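PDB 4QHS: flagellar regulatory protein C from Vibrio cholerae, which probably hydrolyses ATP through its heptameric AAA+ domain to activate sigma-54-dependent transcription of flagellar genes. Local coordinates for residues V34-S47 against V151-Q163. Sequence-based numbering, arbitrary orientation.
Sequences VAKTDANVMILGPS and VRVLATSNRDLKQ
Val41 sits opposite Leu154 and Ile43 opposite Thr156 in a parallel pair, joining strands 41-44 and 152-157 at the middle of the five-stranded AAA+ sheet. Four backbone bonds to the flanking residues run along the seam: Val41 N to Val153 O, Ala155 N to Val41 O (2.8 Å), Ile43 N to Ala155 O (2.7 Å) and Ser157 N to Ile43 O.

At the N-terminal end, the guanidinium of Arg152 reaches the loop after helix 23-35. NE donates to Ala39 O (2.8 Å), which lies slightly out of the guanidinium plane, while NH2 meets Val34 O (2.9 Å) from above that carbonyl's plane and NH1 bonds Ala35 O weakly. Thr37 OG1, on a lone pair, and Thr37 N also donate to Val34 O, so three donors grip it; OG1 accepts from Ala39 N, an ST turn.

Val41 and Leu154 lie side by side (CB to CD2, 3.8 Å), towards helix 51-61. On the other face Met42, bent at chi2 and chi3, lays CE against Ala155 CB (3.7 Å) and meets Leu161 CD1 tip to tip (3.7 Å).

At the strands' C-terminal ends, Asn158 ND2 donates to Ser47 OG (2.7 Å) in the P-loop, whose Lys51 bonds Ile43 O and Gly45 O. Helix-end and loop carbonyls thus accept from a buried guanidinium that probably stays charged, while Asn158 holds the P-loop and Thr156 OG1 the Walker B Asp116, consistent with this end forming the ATP site.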
loop_
_atom_site.group_PDB
_atom_site.type_symbol
_atom_site.label_atom_id
_atom_site.label_comp_id
_atom_site.label_asym_id
_atom_site.label_seq_id
_atom_site.Cartn_x
_atom_site.Cartn_y
_atom_site.Cartn_z
ATOM N N VAL A 34 -40.819 -26.957 18.374
ATOM C CA VAL A 34 -40.000 -26.945 17.147
ATOM C C VAL A 34 -39.362 -28.276 16.888
ATOM O O VAL A 34 -39.249 -28.702 15.734
ATOM C CB VAL A 34 -38.789 -25.968 17.137
ATOM C CG1 VAL A 34 -38.913 -24.955 16.005
ATOM C CG2 VAL A 34 -38.504 -25.378 18.488
ATOM N N ALA A 35 -38.902 -28.894 17.971
ATOM C CA ALA A 35 -38.091 -30.100 17.875
ATOM C C ALA A 35 -38.813 -31.141 17.040
ATOM O O ALA A 35 -38.206 -31.788 16.205
ATOM C CB ALA A 35 -37.756 -30.641 19.258
ATOM N N LYS A 36 -40.105 -31.242 17.227
ATOM C CA LYS A 36 -40.886 -32.185 16.490
ATOM C C LYS A 36 -40.909 -31.908 15.004
ATOM O O LYS A 36 -41.251 -32.768 14.237
ATOM C CB LYS A 36 -42.287 -32.257 17.066
ATOM C CG LYS A 36 -42.348 -33.051 18.334
ATOM C CD LYS A 36 -42.966 -32.274 19.466
ATOM C CE LYS A 36 -44.150 -33.005 20.086
ATOM N NZ LYS A 36 -45.460 -32.500 19.597
ATOM N N THR A 37 -40.521 -30.715 14.599
ATOM C CA THR A 37 -40.454 -30.377 13.188
ATOM C C THR A 37 -39.041 -30.334 12.633
ATOM O O THR A 37 -38.110 -30.655 13.306
ATOM C CB THR A 37 -41.131 -29.050 12.907
ATOM O OG1 THR A 37 -40.229 -27.986 13.150
ATOM C CG2 THR A 37 -42.314 -28.883 13.785
ATOM N N ASP A 38 -38.911 -29.928 11.384
ATOM C CA ASP A 38 -37.634 -29.854 10.720
ATOM C C ASP A 38 -37.147 -28.430 10.563
ATOM O O ASP A 38 -36.168 -28.185 9.915
ATOM C CB ASP A 38 -37.721 -30.487 9.341
ATOM C CG ASP A 38 -37.139 -31.878 9.293
ATOM O OD1 ASP A 38 -36.507 -32.321 10.253
ATOM O OD2 ASP A 38 -37.315 -32.547 8.278
ATOM N N ALA A 39 -37.836 -27.493 11.173
ATOM C CA ALA A 39 -37.528 -26.088 11.022
ATOM C C ALA A 39 -36.188 -25.676 11.589
ATOM O O ALA A 39 -35.714 -26.253 12.523
ATOM C CB ALA A 39 -38.591 -25.273 11.638
ATOM N N ASN A 40 -35.611 -24.644 11.004
ATOM C CA ASN A 40 -34.404 -24.056 11.504
ATOM C C ASN A 40 -34.689 -23.357 12.788
ATOM O O ASN A 40 -35.701 -22.738 12.930
ATOM C CB ASN A 40 -33.849 -23.041 10.547
ATOM C CG ASN A 40 -33.445 -23.617 9.258
ATOM O OD1 ASN A 40 -32.976 -24.721 9.168
ATOM N ND2 ASN A 40 -33.599 -22.852 8.246
ATOM N N VAL A 41 -33.781 -23.471 13.728
ATOM C CA VAL A 41 -33.956 -22.871 15.047
ATOM C C VAL A 41 -32.790 -21.955 15.400
ATOM O O VAL A 41 -31.624 -22.380 15.386
ATOM C CB VAL A 41 -34.069 -23.929 16.155
ATOM C CG1 VAL A 41 -34.218 -23.229 17.490
ATOM C CG2 VAL A 41 -35.220 -24.886 15.882
ATOM N N MET A 42 -33.108 -20.708 15.705
ATOM C CA MET A 42 -32.114 -19.735 16.145
ATOM C C MET A 42 -32.181 -19.562 17.665
ATOM O O MET A 42 -33.221 -19.196 18.198
ATOM C CB MET A 42 -32.338 -18.388 15.459
ATOM C CG MET A 42 -31.347 -17.315 15.891
ATOM S SD MET A 42 -29.656 -17.631 15.350
ATOM C CE MET A 42 -29.948 -17.714 13.583
ATOM N N ILE A 43 -31.082 -19.833 18.358
ATOM C CA ILE A 43 -31.045 -19.627 19.801
ATOM C C ILE A 43 -30.252 -18.374 20.164
ATOM O O ILE A 43 -29.006 -18.318 20.005
ATOM C CB ILE A 43 -30.433 -20.829 20.540
ATOM C CG1 ILE A 43 -31.007 -22.147 20.005
ATOM C CG2 ILE A 43 -30.660 -20.687 22.043
ATOM C CD1 ILE A 43 -30.307 -23.363 20.557
ATOM N N LEU A 44 -30.993 -17.372 20.631
ATOM C CA LEU A 44 -30.452 -16.070 21.012
ATOM C C LEU A 44 -30.119 -16.050 22.504
ATOM O O LEU A 44 -30.516 -16.949 23.252
ATOM C CB LEU A 44 -31.452 -14.963 20.656
ATOM C CG LEU A 44 -31.896 -15.017 19.189
ATOM C CD1 LEU A 44 -33.030 -14.045 18.879
ATOM C CD2 LEU A 44 -30.709 -14.762 18.277
ATOM N N GLY A 45 -29.392 -15.029 22.937
ATOM C CA GLY A 45 -29.017 -14.916 24.338
ATOM C C GLY A 45 -27.521 -14.754 24.477
ATOM O O GLY A 45 -26.776 -14.923 23.510
ATOM N N PRO A 46 -27.058 -14.421 25.682
ATOM C CA PRO A 46 -25.609 -14.230 25.813
ATOM C C PRO A 46 -24.829 -15.528 25.597
ATOM O O PRO A 46 -25.385 -16.617 25.733
ATOM C CB PRO A 46 -25.447 -13.712 27.251
ATOM C CG PRO A 46 -26.730 -14.120 27.964
ATOM C CD PRO A 46 -27.793 -14.068 26.908
ATOM N N SER A 47 -23.558 -15.409 25.224
ATOM C CA SER A 47 -22.705 -16.577 25.135
ATOM C C SER A 47 -22.486 -17.093 26.546
ATOM O O SER A 47 -22.671 -16.352 27.521
ATOM C CB SER A 47 -21.362 -16.252 24.477
ATOM O OG SER A 47 -21.518 -15.776 23.150
ATOM N N VAL A 151 -30.388 -32.455 6.403
ATOM C CA VAL A 151 -29.783 -31.981 7.642
ATOM C C VAL A 151 -30.622 -30.870 8.303
ATOM O O VAL A 151 -31.010 -29.898 7.661
ATOM C CB VAL A 151 -28.337 -31.446 7.392
ATOM C CG1 VAL A 151 -27.743 -30.836 8.661
ATOM C CG2 VAL A 151 -27.424 -32.550 6.848
ATOM N N ARG A 152 -30.893 -31.036 9.592
ATOM C CA ARG A 152 -31.624 -30.054 10.374
ATOM C C ARG A 152 -30.633 -29.031 10.899
ATOM O O ARG A 152 -29.581 -29.386 11.444
ATOM C CB ARG A 152 -32.367 -30.729 11.536
ATOM C CG ARG A 152 -33.597 -29.980 12.044
ATOM C CD ARG A 152 -33.353 -29.252 13.356
ATOM N NE ARG A 152 -34.531 -28.473 13.749
ATOM C CZ ARG A 152 -35.524 -28.924 14.515
ATOM N NH1 ARG A 152 -35.488 -30.159 14.999
ATOM N NH2 ARG A 152 -36.555 -28.131 14.807
ATOM N N VAL A 153 -30.963 -27.761 10.739
ATOM C CA VAL A 153 -30.060 -26.703 11.154
ATOM C C VAL A 153 -30.502 -26.019 12.445
ATOM O O VAL A 153 -31.644 -25.568 12.577
ATOM C CB VAL A 153 -29.917 -25.643 10.065
ATOM C CG1 VAL A 153 -29.181 -24.444 10.611
ATOM C CG2 VAL A 153 -29.189 -26.231 8.869
ATOM N N LEU A 154 -29.581 -25.976 13.393
ATOM C CA LEU A 154 -29.709 -25.159 14.579
ATOM C C LEU A 154 -28.609 -24.114 14.510
ATOM O O LEU A 154 -27.509 -24.411 14.039
ATOM C CB LEU A 154 -29.591 -25.994 15.864
ATOM C CG LEU A 154 -30.431 -27.261 16.039
ATOM C CD1 LEU A 154 -30.114 -27.884 17.374
ATOM C CD2 LEU A 154 -31.906 -26.988 15.933
ATOM N N ALA A 155 -28.912 -22.901 14.961
ATOM C CA ALA A 155 -27.916 -21.833 15.051
ATOM C C ALA A 155 -28.029 -21.075 16.365
ATOM O O ALA A 155 -29.075 -21.099 17.011
ATOM C CB ALA A 155 -28.064 -20.869 13.900
ATOM N N THR A 156 -26.947 -20.392 16.740
ATOM C CA THR A 156 -26.963 -19.446 17.850
ATOM C C THR A 156 -26.277 -18.141 17.488
ATOM O O THR A 156 -25.390 -18.096 16.636
ATOM C CB THR A 156 -26.254 -19.989 19.107
ATOM O OG1 THR A 156 -24.839 -19.928 18.910
ATOM C CG2 THR A 156 -26.673 -21.434 19.395
ATOM N N SER A 157 -26.659 -17.112 18.203
ATOM C CA SER A 157 -26.116 -15.807 18.046
ATOM C C SER A 157 -26.201 -15.082 19.351
ATOM O O SER A 157 -27.204 -15.101 19.996
ATOM C CB SER A 157 -26.900 -15.053 17.012
ATOM O OG SER A 157 -26.211 -13.913 16.656
ATOM N N ASN A 158 -25.131 -14.448 19.756
ATOM C CA ASN A 158 -25.196 -13.670 20.953
ATOM C C ASN A 158 -25.486 -12.213 20.664
ATOM O O ASN A 158 -25.357 -11.375 21.503
ATOM C CB ASN A 158 -23.967 -13.872 21.806
ATOM C CG ASN A 158 -22.762 -13.192 21.266
ATOM O OD1 ASN A 158 -22.817 -12.458 20.328
ATOM N ND2 ASN A 158 -21.664 -13.440 21.875
ATOM N N ARG A 159 -25.922 -11.926 19.462
ATOM C CA ARG A 159 -26.247 -10.578 19.113
ATOM C C ARG A 159 -27.565 -10.463 18.396
ATOM O O ARG A 159 -28.069 -11.433 17.886
ATOM C CB ARG A 159 -25.131 -9.960 18.297
ATOM C CG ARG A 159 -24.895 -10.623 17.006
ATOM C CD ARG A 159 -23.626 -10.174 16.379
ATOM N NE ARG A 159 -23.423 -8.765 16.558
ATOM C CZ ARG A 159 -22.274 -8.151 16.377
ATOM N NH1 ARG A 159 -21.208 -8.842 16.003
ATOM N NH2 ARG A 159 -22.200 -6.855 16.591
ATOM N N ASP A 160 -28.117 -9.259 18.394
ATOM C CA ASP A 160 -29.368 -8.935 17.737
ATOM C C ASP A 160 -29.129 -8.982 16.271
ATOM O O ASP A 160 -28.443 -8.153 15.756
ATOM C CB ASP A 160 -29.803 -7.531 18.151
ATOM C CG ASP A 160 -31.087 -7.072 17.496
ATOM O OD1 ASP A 160 -31.552 -7.688 16.554
ATOM O OD2 ASP A 160 -31.641 -6.064 17.926
ATOM N N LEU A 161 -29.699 -9.970 15.604
ATOM C CA LEU A 161 -29.407 -10.221 14.207
ATOM C C LEU A 161 -30.172 -9.323 13.277
ATOM O O LEU A 161 -29.714 -8.990 12.231
ATOM C CB LEU A 161 -29.681 -11.675 13.846
ATOM C CG LEU A 161 -28.676 -12.771 14.154
ATOM C CD1 LEU A 161 -29.187 -14.061 13.610
ATOM C CD2 LEU A 161 -27.341 -12.487 13.591
ATOM N N LYS A 162 -31.361 -8.946 13.665
ATOM C CA LYS A 162 -32.124 -7.960 12.900
ATOM C C LYS A 162 -31.335 -6.643 12.761
ATOM O O LYS A 162 -31.274 -6.054 11.678
ATOM C CB LYS A 162 -33.482 -7.729 13.562
ATOM C CG LYS A 162 -34.339 -6.624 12.962
ATOM C CD LYS A 162 -35.710 -6.587 13.649
ATOM C CE LYS A 162 -36.530 -5.352 13.272
ATOM N NZ LYS A 162 -37.002 -5.380 11.854
ATOM N N GLN A 163 -30.701 -6.192 13.841
ATOM C CA GLN A 163 -29.943 -4.949 13.759
ATOM C C GLN A 163 -28.658 -5.158 12.949
ATOM O O GLN A 163 -28.244 -4.277 12.192
ATOM C CB GLN A 163 -29.668 -4.391 15.162
ATOM C CG GLN A 163 -30.970 -3.814 15.772
ATOM C CD GLN A 163 -30.794 -3.005 17.055
ATOM O OE1 GLN A 163 -30.986 -1.780 17.066
ATOM N NE2 GLN A 163 -30.482 -3.692 18.151
HETATM O O HOH W 1 -28.506 -12.516 21.005
#